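Local coordinates for protein neuroglobin (Symsagittifera roscoffensis, PDB 4B4Y) that probably binds oxygen or related small ligands at a haem iron, as a neuroglobin associated with early nervous systems, at residues A[28-33]-A[72-76]; A[37-41]-A[58-62]. All blocks are in the same frame, centred on the assembly; numbering follows the deposited sequence.

Contact 1. Residues A[28-33]-A[72-76]. With HEM (protoporphyrin IX containing Fe), chain B.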
ATOM      1  N   TYR A  28      22.581   7.031  -2.844  1.00 32.56           N
ATOM      2  CA  TYR A  28      21.701   6.265  -1.916  1.00 32.36           C
ATOM      3  C   TYR A  28      20.374   5.751  -2.543  1.00 32.62           C
ATOM      4  O   TYR A  28      19.998   4.586  -2.314  1.00 29.90           O
ATOM      5  CB  TYR A  28      21.447   7.004  -0.565  1.00 32.25           C
ATOM      6  CG  TYR A  28      20.787   6.118   0.477  1.00 29.50           C
ATOM      7  CD1 TYR A  28      21.520   5.174   1.216  1.00 22.77           C
ATOM      8  CD2 TYR A  28      19.451   6.258   0.756  1.00 28.64           C
ATOM      9  CE1 TYR A  28      20.917   4.364   2.165  1.00 25.40           C
ATOM     10  CE2 TYR A  28      18.825   5.432   1.712  1.00 27.60           C
ATOM     11  CZ  TYR A  28      19.561   4.508   2.412  1.00 26.66           C
ATOM     12  OH  TYR A  28      18.915   3.749   3.358  1.00 27.40           O
ATOM     13  N   ASP A  29      19.712   6.570  -3.368  1.00 32.24           N
ATOM     14  CA  ASP A  29      18.435   6.160  -3.913  1.00 33.27           C
ATOM     15  C   ASP A  29      18.605   5.038  -4.939  1.00 32.50           C
ATOM     16  O   ASP A  29      17.728   4.160  -5.017  1.00 31.82           O
ATOM     17  CB  ASP A  29      17.656   7.331  -4.601  1.00 34.21           C
ATOM     18  CG  ASP A  29      17.167   8.463  -3.546  1.00 39.50           C
ATOM     19  OD1 ASP A  29      17.210   8.238  -2.303  1.00 38.39           O
ATOM     20  OD2 ASP A  29      16.728   9.541  -4.013  1.00 38.96           O
ATOM     21  N   ASP A  30      19.588   5.188  -5.837  1.00 31.26           N
ATOM     22  CA  ASP A  30      19.990   4.133  -6.775  1.00 32.31           C
ATOM     23  C   ASP A  30      20.297   2.796  -6.010  1.00 29.44           C
ATOM     24  O   ASP A  30      19.803   1.735  -6.412  1.00 31.80           O
ATOM     25  CB  ASP A  30      21.217   4.575  -7.589  1.00 33.66           C
ATOM     26  CG  ASP A  30      20.903   5.737  -8.572  1.00 42.78           C
ATOM     27  OD1 ASP A  30      19.703   5.954  -8.928  1.00 42.70           O
ATOM     28  OD2 ASP A  30      21.885   6.461  -8.959  1.00 54.56           O
ATOM     29  N   PHE A  31      21.005   2.891  -4.895  1.00 26.65           N
ATOM     30  CA  PHE A  31      21.421   1.735  -4.104  1.00 26.71           C
ATOM     31  C   PHE A  31      20.156   0.998  -3.592  1.00 26.60           C
ATOM     32  O   PHE A  31      20.055  -0.233  -3.750  1.00 26.61           O
ATOM     33  CB  PHE A  31      22.380   2.133  -2.963  1.00 22.88           C
ATOM     34  CG  PHE A  31      22.335   1.221  -1.750  1.00 25.81           C
ATOM     35  CD1 PHE A  31      22.998  -0.044  -1.715  1.00 24.10           C
ATOM     36  CD2 PHE A  31      21.667   1.615  -0.629  1.00 22.28           C
ATOM     37  CE1 PHE A  31      22.938  -0.879  -0.566  1.00 21.50           C
ATOM     38  CE2 PHE A  31      21.600   0.801   0.480  1.00 21.41           C
ATOM     39  CZ  PHE A  31      22.237  -0.444   0.512  1.00 26.31           C
ATOM     40  N   VAL A  32      19.206   1.725  -3.018  1.00 25.78           N
ATOM     41  CA  VAL A  32      18.059   1.107  -2.455  1.00 25.12           C
ATOM     42  C   VAL A  32      17.162   0.495  -3.603  1.00 25.77           C
ATOM     43  O   VAL A  32      16.590  -0.527  -3.404  1.00 26.71           O
ATOM     44  CB  VAL A  32      17.209   2.103  -1.559  1.00 25.67           C
ATOM     45  CG1 VAL A  32      15.936   1.370  -0.921  1.00 19.47           C
ATOM     46  CG2 VAL A  32      18.020   2.623  -0.401  1.00 24.54           C
ATOM     47  N   GLU A  33      17.034   1.121  -4.768  1.00 26.28           N
ATOM     48  CA  GLU A  33      16.270   0.590  -5.897  1.00 26.63           C
ATOM     49  C   GLU A  33      16.969  -0.705  -6.489  1.00 27.96           C
ATOM     50  O   GLU A  33      16.291  -1.698  -6.791  1.00 27.42           O
ATOM     51  CB  GLU A  33      16.160   1.668  -6.985  1.00 28.41           C
ATOM     52  CG  GLU A  33      15.091   2.780  -6.613  1.00 27.82           C
ATOM     53  CD  GLU A  33      14.835   3.794  -7.725  1.00 36.58           C
ATOM     54  OE1 GLU A  33      15.343   3.626  -8.877  1.00 38.85           O
ATOM     55  OE2 GLU A  33      14.179   4.824  -7.413  1.00 38.36           O
ATOM     56  N   ALA A  72      10.647   2.232  -2.626  1.00 29.30           N
ATOM     57  CA  ALA A  72      12.092   2.161  -2.344  1.00 29.66           C
ATOM     58  C   ALA A  72      12.504   3.373  -1.469  1.00 29.25           C
ATOM     59  O   ALA A  72      13.270   3.209  -0.506  1.00 29.12           O
ATOM     60  CB  ALA A  72      12.893   2.126  -3.716  1.00 27.15           C
ATOM     61  N   LYS A  73      12.011   4.580  -1.796  1.00 30.51           N
ATOM     62  CA  LYS A  73      12.346   5.801  -0.996  1.00 31.47           C
ATOM     63  C   LYS A  73      11.895   5.566   0.472  1.00 31.64           C
ATOM     64  O   LYS A  73      12.669   5.904   1.390  1.00 30.07           O
ATOM     65  CB  LYS A  73      11.666   7.098  -1.505  1.00 33.50           C
ATOM     66  CG  LYS A  73      12.200   7.773  -2.782  0.50 36.50           C
ATOM     67  CD  LYS A  73      13.542   8.527  -2.600  0.50 42.05           C
ATOM     68  CE  LYS A  73      13.443   9.972  -1.956  0.50 43.73           C
ATOM     69  NZ  LYS A  73      14.709  10.290  -1.114  0.50 38.10           N
ATOM     70  N   SER A  74      10.693   4.953   0.680  1.00 30.25           N
ATOM     71  CA  SER A  74      10.177   4.730   2.036  1.00 30.21           C
ATOM     72  C   SER A  74      10.964   3.758   2.753  1.00 31.13           C
ATOM     73  O   SER A  74      11.310   4.016   3.906  1.00 33.96           O
ATOM     74  CB  SER A  74       8.674   4.280   2.086  1.00 30.14           C
ATOM     75  OG  SER A  74       7.884   5.225   1.380  1.00 32.33           O
ATOM     76  N   ILE A  75      11.259   2.576   2.185  1.00 31.95           N
ATOM     77  CA  ILE A  75      12.085   1.665   3.007  1.00 30.06           C
ATOM     78  C   ILE A  75      13.494   2.237   3.197  1.00 29.91           C
ATOM     79  O   ILE A  75      14.129   2.018   4.235  1.00 30.36           O
ATOM     80  CB  ILE A  75      12.165   0.236   2.466  1.00 31.77           C
ATOM     81  CG1 ILE A  75      12.919   0.163   1.169  1.00 31.48           C
ATOM     82  CG2 ILE A  75      10.744  -0.393   2.210  1.00 32.21           C
ATOM     83  CD1 ILE A  75      12.720  -1.265   0.517  1.00 36.31           C
ATOM     84  N   GLY A  76      13.982   2.942   2.178  1.00 29.50           N
ATOM     85  CA  GLY A  76      15.294   3.559   2.181  1.00 30.61           C
ATOM     86  C   GLY A  76      15.486   4.510   3.375  1.00 31.96           C
ATOM     87  O   GLY A  76      16.564   4.522   4.013  1.00 33.16           O
TER
HETATM   88  CHA HEM B1155       5.678  -1.855   3.696  1.00 25.51           C
HETATM   89  CHB HEM B1155      10.156  -1.222   5.329  1.00 29.69           C
HETATM   90  CHC HEM B1155      10.863  -6.052   4.969  1.00 28.89           C
HETATM   91  CHD HEM B1155       6.856  -6.421   2.349  1.00 27.79           C
HETATM   92  C1A HEM B1155       6.817  -1.259   4.184  1.00 29.66           C
HETATM   93  C2A HEM B1155       6.948   0.093   4.617  1.00 32.45           C
HETATM   94  C3A HEM B1155       8.171   0.271   5.052  1.00 29.74           C
HETATM   95  C4A HEM B1155       8.839  -0.972   4.976  1.00 28.57           C
HETATM   96  CMA HEM B1155       8.813   1.571   5.648  1.00 26.43           C
HETATM   97  CAA HEM B1155       5.785   1.141   4.552  1.00 33.92           C
HETATM   98  CBA HEM B1155       5.959   1.948   3.285  1.00 38.06           C
HETATM   99  CGA HEM B1155       4.747   2.803   2.980  1.00 48.41           C
HETATM  100  O1A HEM B1155       4.153   3.445   3.837  1.00 45.29           O
HETATM  101  O2A HEM B1155       4.333   2.840   1.802  1.00 60.68           O
HETATM  102  C1B HEM B1155      10.760  -2.495   5.425  1.00 30.11           C
HETATM  103  C2B HEM B1155      12.048  -2.807   6.026  1.00 31.18           C
HETATM  104  C3B HEM B1155      12.232  -4.115   5.964  1.00 32.13           C
HETATM  105  C4B HEM B1155      11.091  -4.688   5.270  1.00 31.97           C
HETATM  106  CMB HEM B1155      12.963  -1.727   6.663  1.00 26.60           C
HETATM  107  CAB HEM B1155      13.471  -4.906   6.431  1.00 31.51           C
HETATM  108  CBB HEM B1155      13.720  -5.036   7.738  1.00 30.77           C
HETATM  109  C1C HEM B1155       9.877  -6.549   4.145  1.00 29.04           C
HETATM  110  C2C HEM B1155       9.866  -7.854   3.456  1.00 30.54           C
HETATM  111  C3C HEM B1155       8.809  -7.910   2.671  1.00 27.95           C
HETATM  112  C4C HEM B1155       8.096  -6.682   2.870  1.00 30.45           C
HETATM  113  CMC HEM B1155      10.966  -8.942   3.556  1.00 22.81           C
HETATM  114  CAC HEM B1155       8.370  -9.127   1.768  1.00 27.14           C
HETATM  115  CBC HEM B1155       7.743  -8.850   0.619  1.00 26.31           C
HETATM  116  C1D HEM B1155       6.061  -5.323   2.623  1.00 35.05           C
HETATM  117  C2D HEM B1155       4.624  -5.170   2.341  1.00 35.75           C
HETATM  118  C3D HEM B1155       4.360  -3.781   2.772  1.00 38.03           C
HETATM  119  C4D HEM B1155       5.585  -3.164   3.226  1.00 30.58           C
HETATM  120  CMD HEM B1155       3.618  -6.117   1.681  1.00 37.38           C
HETATM  121  CAD HEM B1155       3.066  -2.986   2.610  1.00 32.85           C
HETATM  122  CBD HEM B1155       4.131  -2.889   1.457  1.00 40.55           C
HETATM  123  CGD HEM B1155       3.481  -2.011   0.567  1.00 48.07           C
HETATM  124  O1D HEM B1155       3.996  -1.956  -0.569  1.00 44.85           O
HETATM  125  O2D HEM B1155       2.449  -1.495   1.115  1.00 52.62           O
HETATM  126  NA  HEM B1155       7.981  -1.872   4.434  1.00 29.35           N
HETATM  127  NB  HEM B1155      10.231  -3.653   5.004  1.00 31.22           N
HETATM  128  NC  HEM B1155       8.797  -5.866   3.743  1.00 28.10           N
HETATM  129  ND  HEM B1155       6.520  -4.148   3.209  1.00 32.39           N
HETATM  130 FE   HEM B1155       8.324  -3.870   4.112  1.00 25.56          FE
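Val32 and Tyr28 of helix 28-42 meet Ala72 and Gly76 of helix 66-83 where the two helices cross at 103°, their local axes 9.2 Å apart. The apolar part centres on Val32. Its CG1, anti to the backbone N (chi1 -179°), reaches between the two helical turns, 3.3 Å from Ala72 O and 3.9 Å from Ile75 CG1. CG2 faces the bare CA of Gly76 and also rests over one face of the Tyr28 ring. Beside this core, Glu33 CG packs on Ala72 CB at 3.7 Å. The polar part is twofold. Tyr28 OH donates to Gly76 O over 2.6 Å, coming from only 16° off the carbonyl plane, and the ring lies edge-on to that peptide. At the exposed margin, the bent chain of Lys73 brings NZ to 3.4 Å from Asp29 OD1, a weak bond within a salt bridge. On the haem side, Ile75 CG2 sits over the porphyrin face near its margin, 3.3 Å from HEM CHB, and Ile75 also borders the oxygen site with His71. This steep crossing, with Val32 and Tyr28 set on the small Ala72 and Gly76, is the B/E helix crossing of the globin fold, behind the distal haem pocket.

Contact 2. Residues A[37-41]-A[58-62]. With HEM (protoporphyrin IX containing Fe), chain B.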
ATOM      1  N   GLN A  37      14.964  -4.209  -6.621  1.00 24.51           N
ATOM      2  CA  GLN A  37      14.898  -4.842  -7.910  1.00 27.16           C
ATOM      3  C   GLN A  37      15.496  -6.290  -7.831  1.00 27.88           C
ATOM      4  O   GLN A  37      14.882  -7.261  -8.310  1.00 28.20           O
ATOM      5  CB  GLN A  37      15.684  -4.032  -8.961  1.00 26.86           C
ATOM      6  CG  GLN A  37      15.584  -4.741 -10.325  1.00 29.65           C
ATOM      7  CD  GLN A  37      16.507  -4.123 -11.403  1.00 33.03           C
ATOM      8  OE1 GLN A  37      16.737  -2.878 -11.429  1.00 32.02           O
ATOM      9  NE2 GLN A  37      17.028  -4.997 -12.326  1.00 29.46           N
ATOM     10  N   GLN A  38      16.633  -6.449  -7.168  1.00 27.19           N
ATOM     11  CA  GLN A  38      17.231  -7.798  -7.074  1.00 27.45           C
ATOM     12  C   GLN A  38      16.290  -8.647  -6.212  1.00 27.65           C
ATOM     13  O   GLN A  38      16.095  -9.841  -6.498  1.00 26.17           O
ATOM     14  CB  GLN A  38      18.595  -7.707  -6.385  1.00 26.75           C
ATOM     15  CG  GLN A  38      19.367  -9.099  -6.333  1.00 32.60           C
ATOM     16  CD  GLN A  38      20.563  -9.109  -5.317  1.00 38.17           C
ATOM     17  OE1 GLN A  38      20.914  -8.044  -4.721  1.00 36.78           O
ATOM     18  NE2 GLN A  38      21.179 -10.316  -5.104  1.00 31.63           N
ATOM     19  N   PHE A  39      15.768  -8.069  -5.108  1.00 25.59           N
ATOM     20  CA  PHE A  39      14.870  -8.827  -4.206  1.00 25.44           C
ATOM     21  C   PHE A  39      13.660  -9.398  -4.990  1.00 26.68           C
ATOM     22  O   PHE A  39      13.262 -10.564  -4.784  1.00 26.60           O
ATOM     23  CB  PHE A  39      14.351  -7.899  -3.130  1.00 25.05           C
ATOM     24  CG  PHE A  39      13.442  -8.540  -2.105  1.00 23.41           C
ATOM     25  CD1 PHE A  39      13.803  -9.653  -1.420  1.00 25.02           C
ATOM     26  CD2 PHE A  39      12.218  -7.949  -1.801  1.00 23.60           C
ATOM     27  CE1 PHE A  39      12.939 -10.215  -0.423  1.00 21.96           C
ATOM     28  CE2 PHE A  39      11.383  -8.452  -0.825  1.00 25.42           C
ATOM     29  CZ  PHE A  39      11.705  -9.580  -0.143  1.00 23.28           C
ATOM     30  N   MET A  40      13.086  -8.571  -5.858  1.00 25.29           N
ATOM     31  CA  MET A  40      11.929  -8.960  -6.654  1.00 26.19           C
ATOM     32  C   MET A  40      12.318  -9.961  -7.788  1.00 26.16           C
ATOM     33  O   MET A  40      11.537 -10.820  -8.086  1.00 23.88           O
ATOM     34  CB  MET A  40      11.215  -7.692  -7.230  1.00 24.48           C
ATOM     35  CG  MET A  40      10.571  -6.796  -6.072  1.00 23.98           C
ATOM     36  SD  MET A  40       9.767  -5.328  -6.819  1.00 27.16           S
ATOM     37  CE  MET A  40       8.212  -6.115  -7.440  1.00 29.45           C
ATOM     38  N   GLU A  41      13.508  -9.829  -8.381  1.00 25.09           N
ATOM     39  CA  GLU A  41      14.023 -10.837  -9.322  1.00 26.06           C
ATOM     40  C   GLU A  41      14.195 -12.209  -8.725  1.00 25.24           C
ATOM     41  O   GLU A  41      13.778 -13.250  -9.330  1.00 27.01           O
ATOM     42  CB  GLU A  41      15.326 -10.345  -9.965  1.00 27.21           C
ATOM     43  CG  GLU A  41      15.058  -9.155 -10.875  1.00 28.05           C
ATOM     44  CD  GLU A  41      16.303  -8.551 -11.420  1.00 30.01           C
ATOM     45  OE1 GLU A  41      17.360  -8.764 -10.760  1.00 31.93           O
ATOM     46  OE2 GLU A  41      16.211  -7.809 -12.464  1.00 31.69           O
ATOM     47  N   THR A  58       8.552  -7.306 -15.678  1.00 36.26           N
ATOM     48  CA  THR A  58       9.753  -7.686 -14.938  1.00 35.76           C
ATOM     49  C   THR A  58      10.092  -6.643 -13.854  1.00 34.92           C
ATOM     50  O   THR A  58       9.721  -5.491 -13.976  1.00 34.24           O
ATOM     51  CB  THR A  58      10.959  -7.741 -15.884  1.00 36.20           C
ATOM     52  OG1 THR A  58      11.185  -6.421 -16.340  1.00 32.84           O
ATOM     53  CG2 THR A  58      10.696  -8.697 -17.120  1.00 36.52           C
ATOM     54  N   ALA A  59      10.884  -7.041 -12.847  1.00 34.13           N
ATOM     55  CA  ALA A  59      11.337  -6.135 -11.772  1.00 33.36           C
ATOM     56  C   ALA A  59      11.977  -4.919 -12.388  1.00 33.25           C
ATOM     57  O   ALA A  59      11.716  -3.803 -11.996  1.00 32.82           O
ATOM     58  CB  ALA A  59      12.331  -6.852 -10.840  1.00 31.91           C
ATOM     59  N   LYS A  60      12.800  -5.134 -13.403  1.00 34.50           N
ATOM     60  CA  LYS A  60      13.457  -4.019 -14.055  1.00 34.73           C
ATOM     61  C   LYS A  60      12.453  -3.115 -14.784  1.00 35.53           C
ATOM     62  O   LYS A  60      12.637  -1.894 -14.844  1.00 35.36           O
ATOM     63  CB  LYS A  60      14.498  -4.529 -15.067  1.00 35.62           C
ATOM     64  CG  LYS A  60      15.264  -3.316 -15.748  1.00 41.15           C
ATOM     65  CD  LYS A  60      16.194  -3.786 -16.896  1.00 51.79           C
ATOM     66  CE  LYS A  60      17.192  -2.667 -17.341  1.00 55.97           C
ATOM     67  NZ  LYS A  60      18.135  -3.186 -18.414  1.00 58.91           N
ATOM     68  N   GLU A  61      11.427  -3.685 -15.413  1.00 35.50           N
ATOM     69  CA  GLU A  61      10.403  -2.801 -15.946  1.00 37.01           C
ATOM     70  C   GLU A  61       9.691  -2.041 -14.799  1.00 37.00           C
ATOM     71  O   GLU A  61       9.382  -0.882 -14.990  1.00 36.08           O
ATOM     72  CB  GLU A  61       9.393  -3.551 -16.823  1.00 37.18           C
ATOM     73  CG  GLU A  61       9.989  -3.887 -18.183  1.00 41.89           C
ATOM     74  CD  GLU A  61       9.204  -4.975 -18.910  1.00 45.53           C
ATOM     75  OE1 GLU A  61       8.351  -5.681 -18.296  1.00 43.32           O
ATOM     76  OE2 GLU A  61       9.459  -5.100 -20.111  1.00 50.27           O
ATOM     77  N   MET A  62       9.491  -2.685 -13.631  1.00 35.80           N
ATOM     78  CA  MET A  62       8.814  -2.043 -12.500  1.00 36.99           C
ATOM     79  C   MET A  62       9.628  -0.885 -11.989  1.00 36.46           C
ATOM     80  O   MET A  62       9.087   0.135 -11.540  1.00 37.63           O
ATOM     81  CB  MET A  62       8.566  -3.023 -11.313  1.00 35.78           C
ATOM     82  CG  MET A  62       7.463  -3.946 -11.469  1.00 37.21           C
ATOM     83  SD  MET A  62       5.852  -3.173 -11.800  1.00 40.23           S
ATOM     84  CE  MET A  62       5.661  -1.911 -10.578  1.00 35.64           C
TER
HETATM   85  CHA HEM B1155       5.678  -1.855   3.696  1.00 25.51           C
HETATM   86  CHB HEM B1155      10.156  -1.222   5.329  1.00 29.69           C
HETATM   87  CHC HEM B1155      10.863  -6.052   4.969  1.00 28.89           C
HETATM   88  CHD HEM B1155       6.856  -6.421   2.349  1.00 27.79           C
HETATM   89  C1A HEM B1155       6.817  -1.259   4.184  1.00 29.66           C
HETATM   90  C2A HEM B1155       6.948   0.093   4.617  1.00 32.45           C
HETATM   91  C3A HEM B1155       8.171   0.271   5.052  1.00 29.74           C
HETATM   92  C4A HEM B1155       8.839  -0.972   4.976  1.00 28.57           C
HETATM   93  CMA HEM B1155       8.813   1.571   5.648  1.00 26.43           C
HETATM   94  CAA HEM B1155       5.785   1.141   4.552  1.00 33.92           C
HETATM   95  CBA HEM B1155       5.959   1.948   3.285  1.00 38.06           C
HETATM   96  CGA HEM B1155       4.747   2.803   2.980  1.00 48.41           C
HETATM   97  O1A HEM B1155       4.153   3.445   3.837  1.00 45.29           O
HETATM   98  O2A HEM B1155       4.333   2.840   1.802  1.00 60.68           O
HETATM   99  C1B HEM B1155      10.760  -2.495   5.425  1.00 30.11           C
HETATM  100  C2B HEM B1155      12.048  -2.807   6.026  1.00 31.18           C
HETATM  101  C3B HEM B1155      12.232  -4.115   5.964  1.00 32.13           C
HETATM  102  C4B HEM B1155      11.091  -4.688   5.270  1.00 31.97           C
HETATM  103  CMB HEM B1155      12.963  -1.727   6.663  1.00 26.60           C
HETATM  104  CAB HEM B1155      13.471  -4.906   6.431  1.00 31.51           C
HETATM  105  CBB HEM B1155      13.720  -5.036   7.738  1.00 30.77           C
HETATM  106  C1C HEM B1155       9.877  -6.549   4.145  1.00 29.04           C
HETATM  107  C2C HEM B1155       9.866  -7.854   3.456  1.00 30.54           C
HETATM  108  C3C HEM B1155       8.809  -7.910   2.671  1.00 27.95           C
HETATM  109  C4C HEM B1155       8.096  -6.682   2.870  1.00 30.45           C
HETATM  110  CMC HEM B1155      10.966  -8.942   3.556  1.00 22.81           C
HETATM  111  CAC HEM B1155       8.370  -9.127   1.768  1.00 27.14           C
HETATM  112  CBC HEM B1155       7.743  -8.850   0.619  1.00 26.31           C
HETATM  113  C1D HEM B1155       6.061  -5.323   2.623  1.00 35.05           C
HETATM  114  C2D HEM B1155       4.624  -5.170   2.341  1.00 35.75           C
HETATM  115  C3D HEM B1155       4.360  -3.781   2.772  1.00 38.03           C
HETATM  116  C4D HEM B1155       5.585  -3.164   3.226  1.00 30.58           C
HETATM  117  CMD HEM B1155       3.618  -6.117   1.681  1.00 37.38           C
HETATM  118  CAD HEM B1155       3.066  -2.986   2.610  1.00 32.85           C
HETATM  119  CBD HEM B1155       4.131  -2.889   1.457  1.00 40.55           C
HETATM  120  CGD HEM B1155       3.481  -2.011   0.567  1.00 48.07           C
HETATM  121  O1D HEM B1155       3.996  -1.956  -0.569  1.00 44.85           O
HETATM  122  O2D HEM B1155       2.449  -1.495   1.115  1.00 52.62           O
HETATM  123  NA  HEM B1155       7.981  -1.872   4.434  1.00 29.35           N
HETATM  124  NB  HEM B1155      10.231  -3.653   5.004  1.00 31.22           N
HETATM  125  NC  HEM B1155       8.797  -5.866   3.743  1.00 28.10           N
HETATM  126  ND  HEM B1155       6.520  -4.148   3.209  1.00 32.39           N
HETATM  127 FE   HEM B1155       8.324  -3.870   4.112  1.00 25.56          FE
HETATM  128  O   HOH W   1      14.273  -7.657 -14.071  1.00 32.45           O
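Ala59 sets its methyl group against the last turns of helix 28-42, in a shallow seat formed by Gln37, Met40 and Glu41. Ala59 CB lies 3.6 Å from Glu41 CG and equally near Gln37 O, while Met40 CB closes in at 3.9 Å. Next to this seat, the extended Gln37 chain, with CG anti to the backbone N (chi1 -180°), runs alongside that of Lys60 in the same direction, and its NE2 comes 3.8 Å from Lys60 CB.

A second shell fixes these groups. Gln37 NE2 donates to Glu41 OE2 one turn further along, 2.9 Å away and nearly straight at 169°; the acceptor lies in the amide plane, whereas the carboxylate is met from 47° above its own plane. Gln37 OE1 accepts from Arg63, so both ends of the amide are held. A water joins the segments, 3.0 Å from Lys60 N. The short helix 59-62, in the position of the globin D helix, packs here on the C-terminal turns of the B helix and is started by a capping box: Glu61 N bonds to Thr58 OG1, and Thr58 N to Glu61 OE1. Further out, Met40 and Met62 both pack on Phe47, Trp52 and Phe68. On another side of helix 28-42, Phe39 brings CZ to 3.8 Å from HEM CMC.

Direct contact here is thus apolar or van der Waals, and the polar link is indirect: the water accepts the Lys60 N-H in the first turn of helix 59-62 and donates to Glu41 OE2, where the helix dipole would probably favour a negative charge.

Helix 28-42 carries both contacts, its first half crossing helix 66-83 in contact 1 and its last turns receiving helix 59-62 in contact 2. Their centres are about 13 Å apart. Because helices 59-62 and 66-83 are consecutive, the two contacts attach successive parts of the chain to one support, and Arg63, between those two helices, hydrogen-bonds to Gln37 and makes a long, weak ion pair with Glu33. Phe68 likewise touches side chains of both 28-33 and 37-41. Contact 1 reaches the haem through Ile75 and Ser74, contact 2 through Phe39. Contact 1 alone borders the bound oxygen, with the Ile75 side chain about 3 Å away from it.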